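Local coordinates for type I modular polyketide synthase (Streptomyces albus subsp. albus, PDB 6IYR), which probably transfers an extender acyl unit from an acyl-coenzyme A, such as malonyl-coenzyme A, to the acyl carrier protein during salinomycin chain assembly, at residues I117-V122 with A439-G445; G124-T128 with H444-V448; L202-W206 with F434-L438; G390-F394 with P417-Q421. All blocks are in the same frame, centred on the assembly; numbering follows the deposited sequence.

Overall arrangement
Helix 431-443 and the loop leaving it tie this part of the chain together. Interactions 1 and 3 use that helix. Interaction 2 takes up the loop after it and shares His444 and Gly445 with interaction 1, their centres lying about 9 Å apart. Interaction 4, its centre about 8 Å from that of interaction 2, joins strands 393-396 and 419-421 at one edge of the four-stranded parallel sheet. Interaction 3 lies deepest, about 10 Å from the centre of the chain. Along the chain, 390-394 and 417-421 fall between 202-206 and 434-438, which in turn fall between the segments of interactions 1 and 2. Interaction 1 connects the acyltransferase core to the three-stranded antiparallel sheet.

Interaction 1: residues I117-V122 with A439-G445; sequences IEGGTV and AEAWTHG
Ile117, on strand 116-120, an outermost strand of its sheet, turns its side chain onto the last turns of helix 431-443. Its CB lies 4.0 Å from Ala439 CB, and CG1 stays over the same methyl. CD1, at the end of this branch, reaches 3.7 Å from Ala439 CB. The other branch starts out anti to the backbone N (CG1 at chi1 -52°), which carries CG2 toward the next residue of the helix: CG2 rests 3.7 Å from Glu440 N and also meets Glu440 CG and Thr443 CG2. Strand and helix run nearly the same way, 26° apart.

Further along, Gly119 has no side chain, and Thr443 packs directly on its backbone, with Thr443 CB 3.7 Å from Gly119 N. Thr443 OG1 turns back into the helix and donates to Glu440 O at 2.8 Å, while lying over one face of the His444 ring. The helix closes here in a Schellman motif with Gly445 at positive phi; its C-terminal end lies against the antiparallel sheet of strands 41-47, 88-94 and 116-120, which probably corresponds to the linker subdomain preceding polyketide synthase acyltransferases.

Two polar bonds hold the loop end of the contact. His444 ND1 points at Gly120 O, which lies in the plane of the ring at its edge; the bond is straight (174°) but weak at 3.4 Å. The other is shorter: Val122 N donates to His444 O at 2.7 Å, coming from above the carbonyl plane. Thr121 CG2 touches Gly445 CA, and Trp442, on another side of the helix, makes a cation-pi contact with Arg89.

Interaction 2: residues G124-T128 with H444-V448; sequences GADRT and HGVPV
Ala125 and Val446 lead a packing contact between two loops, methyl groups resting on backbone and on each other. Ala125 CB sits close over the chain of the second loop, 3.2 Å from His444 O and 3.8 Å from Gly445 C; Gly445, without a side chain, presents only backbone to it. One branch of Val446, CG2, touches Ala125 O at 3.8 Å, while CG1, held anti to the backbone N (chi1 179°), goes to Thr128 CG2 at 3.9 Å. The Thr128 and Val446 side chains meet at about a right angle. On the more exposed side, the Pro447 ring lays CD 3.8 Å from Asp126 CA and also meets CB, whereas the carboxylate leads away from the contact.

Polar bonds act within each loop and not between them. The first is a type I beta turn, closed by Arg127 N to Gly124 O at 3.0 Å. The second bends at Pro447 in an inverse gamma turn, with Val448 N bonded to Val446 O at 2.8 Å.

Both loops pack on strand 393-396, whose Ala393 is touched by Ala125 and Val446 and whose Val395 is touched by Thr128; Val446 also reaches Ala441 on helix 431-443, and Thr128 forms backbone bonds with Ala214.

Interaction 3: residues L202-W206 with F434-L438; sequences LAEVW and FLTSL
Phe434 and Leu438 reach from helix 431-443 to the same face of the Trp206 indole on helix 188-208. The short segments cross at -51° with their axes 12.2 Å apart, a separation filled by large side chains. Phe434 is extended, CG anti to the backbone N (chi1 -151°), and this sends the ring over to helix 188-208. Its CZ comes 3.3 Å from Val205 CG1, a tight contact, while CE2 meets Leu202 CD2 at 3.9 Å. Toward the five-membered ring of Trp206 the phenyl ring is oblique, planes 47° apart, with CZ 3.7 Å from Trp206 CD1.

In Trp206, CG lies anti to the carbonyl carbon, and chi1 and chi2 together lay the six-membered ring toward helix 431-443. Leu438 CD2 lies over that ring in a CH-pi contact, 3.9 Å from its centroid, the leucine and the indole running in opposite senses where they overlap. Near the far end of the indole, CZ2 lies 4.1 Å from Ser437 CB. The polar ends are occupied just beyond: Trp206 NE1 bonds to Thr423 OG1, and Ser437 OG to Thr423 O.

This is buried helix-to-helix packing of an alpha/beta hydrolase-like acyltransferase core, where helix 188-208 leads into strand 215-218 and a turn consistent with a nucleophile elbow.

Interaction 4: residues G390-F394 with P417-Q421; sequences GHGAF and PAVTQ
Ala393 pairs with Val419, and Phe394 with Thr420, in parallel register, the two strands alternating hydrogen bonds from one to the other. Val419 N donates to Gly392 O at 2.8 Å. Phe394 N then donates to Val419 O at 2.9 Å, and Gln421 N to Phe394 O at 2.9 Å.

Side chains meet on both faces of the pair. On one, Ala393 CB and Val419 CG2 meet at 4.1 Å; His444 also presses on Val419. On the other, Thr420 CG2 lies 3.9 Å from Phe394 CB. The Phe394 ring, CG anti to the carbonyl carbon (chi1 -65°), turns an edge to the neighbouring strand: Val419 O lies in the ring plane, 3.7 Å from CD1. Leu386 and Leu387 of helix 379-388 touch this ring, while helix 404-414, the connection of the beta-alpha-beta unit, covers Thr420. Before the strands pair, Ala418 CB packs on Gly392 O at 3.3 Å, and a water donates to His391 O and, weakly, to Pro417 O.

Val419 O thus receives an amide N-H, a CA-H from Ala393 and an aromatic edge, which would together suit its partial negative charge. Main-chain bonds carry the pairing of 419-421, one of the two outermost strands of the parallel sheet, with side-chain packing adding to it.

Interaction 1: residues I117-V122 with A439-G445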
loop_
_atom_site.group_PDB
_atom_site.type_symbol
_atom_site.label_atom_id
_atom_site.label_comp_id
_atom_site.label_asym_id
_atom_site.label_seq_id
_atom_site.Cartn_x
_atom_site.Cartn_y
_atom_site.Cartn_z
ATOM N N ILE A 117 8.768 -18.674 2.056
ATOM C CA ILE A 117 8.064 -17.823 3.023
ATOM C C ILE A 117 7.539 -18.670 4.176
ATOM O O ILE A 117 6.888 -19.679 3.954
ATOM C CB ILE A 117 6.874 -17.099 2.350
ATOM C CG1 ILE A 117 7.356 -16.368 1.086
ATOM C CG2 ILE A 117 6.248 -16.099 3.306
ATOM C CD1 ILE A 117 7.281 -17.228 -0.156
ATOM N N GLU A 118 7.722 -18.197 5.401
ATOM C CA GLU A 118 7.268 -18.925 6.592
ATOM C C GLU A 118 6.771 -17.920 7.630
ATOM O O GLU A 118 7.316 -16.823 7.768
ATOM C CB GLU A 118 8.417 -19.769 7.165
ATOM C CG GLU A 118 8.358 -20.037 8.661
ATOM C CD GLU A 118 9.044 -18.961 9.490
ATOM O OE1 GLU A 118 8.876 -18.967 10.723
ATOM O OE2 GLU A 118 9.772 -18.120 8.927
ATOM N N GLY A 119 5.733 -18.294 8.354
ATOM C CA GLY A 119 5.242 -17.468 9.448
ATOM C C GLY A 119 4.110 -18.180 10.147
ATOM O O GLY A 119 3.640 -19.214 9.666
ATOM N N GLY A 120 3.618 -17.571 11.225
ATOM C CA GLY A 120 2.481 -18.088 11.974
ATOM C C GLY A 120 1.283 -17.158 11.961
ATOM O O GLY A 120 1.443 -15.947 11.882
ATOM N N THR A 121 0.079 -17.718 12.063
ATOM C CA THR A 121 -1.133 -16.920 11.880
ATOM C C THR A 121 -1.308 -15.939 13.044
ATOM O O THR A 121 -0.749 -16.129 14.135
ATOM C CB THR A 121 -2.380 -17.787 11.804
ATOM O OG1 THR A 121 -2.456 -18.562 12.990
ATOM C CG2 THR A 121 -2.340 -18.688 10.589
ATOM N N VAL A 122 -2.027 -14.854 12.779
ATOM C CA VAL A 122 -2.185 -13.766 13.755
ATOM C C VAL A 122 -3.674 -13.500 13.963
ATOM O O VAL A 122 -4.439 -13.466 12.999
ATOM C CB VAL A 122 -1.508 -12.492 13.225
ATOM C CG1 VAL A 122 -1.964 -11.282 14.000
ATOM C CG2 VAL A 122 0.006 -12.664 13.283
ATOM N N ALA A 439 1.875 -14.760 -0.266
ATOM C CA ALA A 439 2.373 -15.823 0.616
ATOM C C ALA A 439 2.606 -15.341 2.021
ATOM O O ALA A 439 2.262 -16.030 2.980
ATOM C CB ALA A 439 3.675 -16.391 0.068
ATOM N N GLU A 440 3.320 -14.232 2.162
ATOM C CA GLU A 440 3.535 -13.647 3.486
ATOM C C GLU A 440 2.216 -13.446 4.179
ATOM O O GLU A 440 2.072 -13.709 5.376
ATOM C CB GLU A 440 4.190 -12.282 3.410
ATOM C CG GLU A 440 5.607 -12.301 2.920
ATOM C CD GLU A 440 6.060 -10.926 2.507
ATOM O OE1 GLU A 440 5.723 -9.956 3.235
ATOM O OE2 GLU A 440 6.695 -10.828 1.435
ATOM N N ALA A 441 1.291 -12.866 3.454
ATOM C CA ALA A 441 -0.019 -12.602 4.050
ATOM C C ALA A 441 -0.628 -13.901 4.545
ATOM O O ALA A 441 -1.077 -14.004 5.683
ATOM C CB ALA A 441 -0.937 -11.976 3.038
ATOM N N TRP A 442 -0.736 -14.861 3.641
ATOM C CA TRP A 442 -1.351 -16.152 3.960
ATOM C C TRP A 442 -0.677 -16.817 5.160
ATOM O O TRP A 442 -1.354 -17.299 6.065
ATOM C CB TRP A 442 -1.341 -17.064 2.730
ATOM C CG TRP A 442 -1.954 -18.368 2.990
ATOM C CD1 TRP A 442 -3.273 -18.668 2.929
ATOM C CD2 TRP A 442 -1.285 -19.562 3.443
ATOM N NE1 TRP A 442 -3.479 -19.966 3.333
ATOM C CE2 TRP A 442 -2.270 -20.552 3.600
ATOM C CE3 TRP A 442 0.057 -19.911 3.625
ATOM C CZ2 TRP A 442 -1.964 -21.869 3.954
ATOM C CZ3 TRP A 442 0.364 -21.221 3.991
ATOM C CH2 TRP A 442 -0.645 -22.177 4.161
ATOM N N THR A 443 0.640 -16.713 5.268
ATOM C CA THR A 443 1.294 -17.330 6.400
ATOM C C THR A 443 0.878 -16.675 7.691
ATOM O O THR A 443 1.021 -17.267 8.755
ATOM C CB THR A 443 2.840 -17.372 6.293
ATOM O OG1 THR A 443 3.403 -16.057 6.283
ATOM C CG2 THR A 443 3.279 -18.202 5.060
ATOM N N HIS A 444 0.361 -15.448 7.614
ATOM C CA HIS A 444 -0.013 -14.743 8.832
ATOM C C HIS A 444 -1.496 -14.875 9.103
ATOM O O HIS A 444 -1.999 -14.354 10.099
ATOM C CB HIS A 444 0.363 -13.261 8.738
ATOM C CG HIS A 444 1.828 -13.016 8.799
ATOM N ND1 HIS A 444 2.659 -13.725 9.641
ATOM C CD2 HIS A 444 2.638 -12.271 8.012
ATOM C CE1 HIS A 444 3.910 -13.355 9.436
ATOM N NE2 HIS A 444 3.915 -12.425 8.499
ATOM N N GLY A 445 -2.199 -15.520 8.182
ATOM C CA GLY A 445 -3.597 -15.852 8.375
ATOM C C GLY A 445 -4.501 -14.965 7.556
ATOM O O GLY A 445 -5.718 -15.058 7.628
#

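Interaction 2: residues G124-T128 with H444-V448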
loop_
_atom_site.group_PDB
_atom_site.type_symbol
_atom_site.label_atom_id
_atom_site.label_comp_id
_atom_site.label_asym_id
_atom_site.label_seq_id
_atom_site.Cartn_x
_atom_site.Cartn_y
_atom_site.Cartn_z
ATOM N N GLY A 124 -7.049 -11.900 14.157
ATOM C CA GLY A 124 -7.629 -10.754 13.495
ATOM C C GLY A 124 -7.011 -10.452 12.145
ATOM O O GLY A 124 -7.392 -9.489 11.499
ATOM N N ALA A 125 -6.158 -11.343 11.653
ATOM C CA ALA A 125 -5.510 -11.154 10.361
ATOM C C ALA A 125 -6.482 -11.233 9.217
ATOM O O ALA A 125 -6.290 -10.613 8.154
ATOM C CB ALA A 125 -4.397 -12.183 10.178
ATOM N N ASP A 126 -7.581 -11.935 9.432
ATOM C CA ASP A 126 -8.607 -12.025 8.397
ATOM C C ASP A 126 -9.482 -10.783 8.352
ATOM O O ASP A 126 -10.326 -10.632 7.485
ATOM C CB ASP A 126 -9.503 -13.268 8.612
ATOM C CG ASP A 126 -10.058 -13.351 10.022
ATOM O OD1 ASP A 126 -9.818 -12.436 10.834
ATOM O OD2 ASP A 126 -10.677 -14.378 10.329
ATOM N N ARG A 127 -9.374 -9.942 9.354
ATOM C CA ARG A 127 -9.987 -8.643 9.217
ATOM C C ARG A 127 -8.984 -7.654 8.679
ATOM O O ARG A 127 -8.533 -6.741 9.364
ATOM C CB ARG A 127 -10.567 -8.222 10.536
ATOM C CG ARG A 127 -11.640 -9.206 10.945
ATOM C CD ARG A 127 -12.636 -8.546 11.854
ATOM N NE ARG A 127 -12.021 -8.407 13.154
ATOM C CZ ARG A 127 -12.003 -7.297 13.867
ATOM N NH1 ARG A 127 -11.429 -7.317 15.057
ATOM N NH2 ARG A 127 -12.615 -6.208 13.435
ATOM N N THR A 128 -8.667 -7.822 7.413
ATOM C CA THR A 128 -7.456 -7.212 6.929
ATOM C C THR A 128 -7.667 -5.756 6.486
ATOM O O THR A 128 -8.648 -5.414 5.820
ATOM C CB THR A 128 -6.675 -8.144 5.971
ATOM O OG1 THR A 128 -6.060 -7.426 4.893
ATOM C CG2 THR A 128 -7.519 -9.254 5.488
ATOM N N HIS A 444 0.361 -15.448 7.614
ATOM C CA HIS A 444 -0.013 -14.743 8.832
ATOM C C HIS A 444 -1.496 -14.875 9.103
ATOM O O HIS A 444 -1.999 -14.354 10.099
ATOM C CB HIS A 444 0.363 -13.261 8.738
ATOM C CG HIS A 444 1.828 -13.016 8.799
ATOM N ND1 HIS A 444 2.659 -13.725 9.641
ATOM C CD2 HIS A 444 2.638 -12.271 8.012
ATOM C CE1 HIS A 444 3.910 -13.355 9.436
ATOM N NE2 HIS A 444 3.915 -12.425 8.499
ATOM N N GLY A 445 -2.199 -15.520 8.182
ATOM C CA GLY A 445 -3.597 -15.852 8.375
ATOM C C GLY A 445 -4.501 -14.965 7.556
ATOM O O GLY A 445 -5.718 -15.058 7.628
ATOM N N VAL A 446 -3.934 -14.154 6.686
ATOM C CA VAL A 446 -4.787 -13.462 5.737
ATOM C C VAL A 446 -5.348 -14.493 4.783
ATOM O O VAL A 446 -4.590 -15.313 4.264
ATOM C CB VAL A 446 -3.976 -12.432 4.968
ATOM C CG1 VAL A 446 -4.846 -11.726 3.967
ATOM C CG2 VAL A 446 -3.337 -11.468 5.939
ATOM N N PRO A 447 -6.663 -14.437 4.499
ATOM C CA PRO A 447 -7.320 -15.551 3.795
ATOM C C PRO A 447 -7.167 -15.506 2.282
ATOM O O PRO A 447 -8.140 -15.457 1.556
ATOM C CB PRO A 447 -8.793 -15.420 4.204
ATOM C CG PRO A 447 -8.969 -13.968 4.528
ATOM C CD PRO A 447 -7.628 -13.421 4.955
ATOM N N VAL A 448 -5.945 -15.701 1.815
ATOM C CA VAL A 448 -5.699 -15.848 0.405
ATOM C C VAL A 448 -6.426 -17.107 -0.086
ATOM O O VAL A 448 -6.450 -18.128 0.594
ATOM C CB VAL A 448 -4.178 -15.970 0.156
ATOM C CG1 VAL A 448 -3.872 -16.212 -1.323
ATOM C CG2 VAL A 448 -3.475 -14.726 0.677
#

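Interaction 3: residues L202-W206 with F434-L438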
loop_
_atom_site.group_PDB
_atom_site.type_symbol
_atom_site.label_atom_id
_atom_site.label_comp_id
_atom_site.label_asym_id
_atom_site.label_seq_id
_atom_site.Cartn_x
_atom_site.Cartn_y
_atom_site.Cartn_z
ATOM N N LEU A 202 -4.143 -2.446 -7.780
ATOM C CA LEU A 202 -3.521 -3.448 -6.939
ATOM C C LEU A 202 -4.507 -3.976 -5.907
ATOM O O LEU A 202 -4.464 -5.151 -5.522
ATOM C CB LEU A 202 -2.298 -2.868 -6.230
ATOM C CG LEU A 202 -1.095 -2.521 -7.130
ATOM C CD1 LEU A 202 0.014 -1.987 -6.256
ATOM C CD2 LEU A 202 -0.579 -3.749 -7.880
ATOM N N ALA A 203 -5.363 -3.098 -5.386
ATOM C CA ALA A 203 -6.291 -3.498 -4.331
ATOM C C ALA A 203 -7.282 -4.561 -4.839
ATOM O O ALA A 203 -7.726 -5.427 -4.096
ATOM C CB ALA A 203 -7.038 -2.290 -3.790
ATOM N N GLU A 204 -7.700 -4.386 -6.081
ATOM C CA GLU A 204 -8.624 -5.271 -6.735
ATOM C C GLU A 204 -8.011 -6.652 -6.998
ATOM O O GLU A 204 -8.682 -7.643 -6.828
ATOM C CB GLU A 204 -9.020 -4.646 -8.047
ATOM C CG GLU A 204 -10.107 -5.405 -8.763
ATOM C CD GLU A 204 -11.458 -5.220 -8.113
ATOM O OE1 GLU A 204 -11.589 -4.473 -7.098
ATOM O OE2 GLU A 204 -12.398 -5.834 -8.640
ATOM N N VAL A 205 -6.706 -6.717 -7.234
ATOM C CA VAL A 205 -6.000 -8.031 -7.269
ATOM C C VAL A 205 -6.031 -8.717 -5.941
ATOM O O VAL A 205 -6.378 -9.869 -5.870
ATOM C CB VAL A 205 -4.552 -7.881 -7.736
ATOM C CG1 VAL A 205 -3.824 -9.227 -7.809
ATOM C CG2 VAL A 205 -4.572 -7.229 -9.086
ATOM N N TRP A 206 -5.817 -7.982 -4.856
ATOM C CA TRP A 206 -5.913 -8.571 -3.546
ATOM C C TRP A 206 -7.319 -9.119 -3.328
ATOM O O TRP A 206 -7.495 -10.261 -2.905
ATOM C CB TRP A 206 -5.558 -7.575 -2.461
ATOM C CG TRP A 206 -4.068 -7.422 -2.174
ATOM C CD1 TRP A 206 -3.243 -6.440 -2.644
ATOM C CD2 TRP A 206 -3.255 -8.261 -1.348
ATOM N NE1 TRP A 206 -1.988 -6.582 -2.121
ATOM C CE2 TRP A 206 -1.949 -7.723 -1.366
ATOM C CE3 TRP A 206 -3.494 -9.418 -0.608
ATOM C CZ2 TRP A 206 -0.897 -8.291 -0.652
ATOM C CZ3 TRP A 206 -2.459 -9.932 0.170
ATOM C CH2 TRP A 206 -1.186 -9.381 0.134
ATOM N N PHE A 434 4.329 -10.135 -6.287
ATOM C CA PHE A 434 2.977 -10.131 -5.786
ATOM C C PHE A 434 2.700 -11.473 -5.120
ATOM O O PHE A 434 2.247 -11.515 -3.993
ATOM C CB PHE A 434 1.997 -9.837 -6.928
ATOM C CG PHE A 434 0.714 -9.149 -6.480
ATOM C CD1 PHE A 434 0.007 -9.595 -5.365
ATOM C CD2 PHE A 434 0.176 -8.110 -7.213
ATOM C CE1 PHE A 434 -1.183 -8.986 -4.971
ATOM C CE2 PHE A 434 -1.009 -7.503 -6.824
ATOM C CZ PHE A 434 -1.680 -7.932 -5.696
ATOM N N LEU A 435 3.048 -12.575 -5.783
ATOM C CA LEU A 435 2.841 -13.900 -5.194
ATOM C C LEU A 435 3.535 -13.985 -3.895
ATOM O O LEU A 435 3.026 -14.586 -2.936
ATOM C CB LEU A 435 3.411 -15.016 -6.086
ATOM C CG LEU A 435 2.431 -15.747 -6.977
ATOM C CD1 LEU A 435 3.171 -16.821 -7.773
ATOM C CD2 LEU A 435 1.314 -16.367 -6.152
ATOM N N THR A 436 4.747 -13.471 -3.821
ATOM C CA THR A 436 5.409 -13.569 -2.549
ATOM C C THR A 436 4.771 -12.705 -1.457
ATOM O O THR A 436 4.649 -13.132 -0.295
ATOM C CB THR A 436 6.956 -13.544 -2.596
ATOM O OG1 THR A 436 7.480 -12.708 -1.577
ATOM C CG2 THR A 436 7.516 -13.227 -3.916
ATOM N N SER A 437 4.144 -11.612 -1.869
ATOM C CA SER A 437 3.322 -10.836 -0.932
ATOM C C SER A 437 2.084 -11.584 -0.468
ATOM O O SER A 437 1.804 -11.584 0.711
ATOM C CB SER A 437 2.952 -9.486 -1.537
ATOM O OG SER A 437 4.134 -8.687 -1.625
ATOM N N LEU A 438 1.341 -12.189 -1.389
ATOM C CA LEU A 438 0.252 -13.066 -1.013
ATOM C C LEU A 438 0.700 -14.177 -0.041
ATOM O O LEU A 438 -0.010 -14.496 0.904
ATOM C CB LEU A 438 -0.368 -13.706 -2.239
ATOM C CG LEU A 438 -0.964 -12.767 -3.266
ATOM C CD1 LEU A 438 -1.257 -13.566 -4.524
ATOM C CD2 LEU A 438 -2.255 -12.147 -2.744
#

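Interaction 4: residues G390-F394 with P417-Q421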
loop_
_atom_site.group_PDB
_atom_site.type_symbol
_atom_site.label_atom_id
_atom_site.label_comp_id
_atom_site.label_asym_id
_atom_site.label_seq_id
_atom_site.Cartn_x
_atom_site.Cartn_y
_atom_site.Cartn_z
ATOM N N GLY A 390 -8.845 -4.771 17.182
ATOM C CA GLY A 390 -8.454 -6.163 16.929
ATOM C C GLY A 390 -8.054 -6.528 15.515
ATOM O O GLY A 390 -7.921 -7.695 15.206
ATOM N N HIS A 391 -7.828 -5.555 14.644
ATOM C CA HIS A 391 -7.351 -5.894 13.330
ATOM C C HIS A 391 -5.913 -6.404 13.419
ATOM O O HIS A 391 -5.127 -5.902 14.212
ATOM C CB HIS A 391 -7.416 -4.691 12.419
ATOM C CG HIS A 391 -8.803 -4.282 12.070
ATOM N ND1 HIS A 391 -9.417 -4.677 10.907
ATOM C CD2 HIS A 391 -9.691 -3.487 12.721
ATOM C CE1 HIS A 391 -10.636 -4.161 10.864
ATOM N NE2 HIS A 391 -10.833 -3.464 11.971
ATOM N N GLY A 392 -5.601 -7.462 12.671
ATOM C CA GLY A 392 -4.332 -8.168 12.868
ATOM C C GLY A 392 -3.375 -8.019 11.708
ATOM O O GLY A 392 -2.206 -8.387 11.808
ATOM N N ALA A 393 -3.890 -7.576 10.564
ATOM C CA ALA A 393 -3.065 -7.475 9.373
ATOM C C ALA A 393 -3.329 -6.207 8.583
ATOM O O ALA A 393 -4.476 -5.844 8.339
ATOM C CB ALA A 393 -3.244 -8.679 8.465
ATOM N N PHE A 394 -2.234 -5.547 8.214
ATOM C CA PHE A 394 -2.260 -4.373 7.374
ATOM C C PHE A 394 -1.531 -4.605 6.071
ATOM O O PHE A 394 -0.330 -4.922 6.046
ATOM C CB PHE A 394 -1.588 -3.213 8.119
ATOM C CG PHE A 394 -2.336 -2.793 9.334
ATOM C CD1 PHE A 394 -2.220 -3.500 10.497
ATOM C CD2 PHE A 394 -3.176 -1.682 9.308
ATOM C CE1 PHE A 394 -2.961 -3.151 11.614
ATOM C CE2 PHE A 394 -3.820 -1.266 10.456
ATOM C CZ PHE A 394 -3.765 -2.026 11.585
ATOM N N PRO A 417 -0.313 -7.991 18.526
ATOM C CA PRO A 417 0.064 -9.040 17.603
ATOM C C PRO A 417 -0.589 -8.777 16.259
ATOM O O PRO A 417 -1.779 -9.045 16.085
ATOM C CB PRO A 417 -0.570 -10.269 18.228
ATOM C CG PRO A 417 -1.810 -9.737 18.889
ATOM C CD PRO A 417 -1.634 -8.249 19.107
ATOM N N ALA A 418 0.119 -8.059 15.422
ATOM C CA ALA A 418 -0.368 -7.691 14.120
ATOM C C ALA A 418 0.809 -7.571 13.193
ATOM O O ALA A 418 1.925 -7.392 13.629
ATOM C CB ALA A 418 -1.133 -6.390 14.191
ATOM N N VAL A 419 0.550 -7.668 11.906
ATOM C CA VAL A 419 1.608 -7.581 10.928
ATOM C C VAL A 419 1.315 -6.554 9.837
ATOM O O VAL A 419 0.178 -6.220 9.589
ATOM C CB VAL A 419 1.872 -8.947 10.271
ATOM C CG1 VAL A 419 2.331 -9.947 11.301
ATOM C CG2 VAL A 419 0.629 -9.457 9.578
ATOM N N THR A 420 2.370 -6.048 9.219
ATOM C CA THR A 420 2.273 -5.099 8.134
ATOM C C THR A 420 3.046 -5.594 6.958
ATOM O O THR A 420 4.120 -6.136 7.118
ATOM C CB THR A 420 2.984 -3.779 8.424
ATOM O OG1 THR A 420 3.194 -3.617 9.819
ATOM C CG2 THR A 420 2.217 -2.643 7.855
ATOM N N GLN A 421 2.511 -5.371 5.774
ATOM C CA GLN A 421 3.193 -5.745 4.575
ATOM C C GLN A 421 2.775 -4.936 3.364
ATOM O O GLN A 421 1.768 -4.278 3.365
ATOM C CB GLN A 421 3.020 -7.216 4.301
ATOM C CG GLN A 421 1.672 -7.592 3.781
ATOM C CD GLN A 421 1.742 -8.911 3.096
ATOM O OE1 GLN A 421 1.950 -8.974 1.904
ATOM N NE2 GLN A 421 1.618 -9.969 3.850
HETATM O O HOH W 1 -3.951 -6.562 16.462
#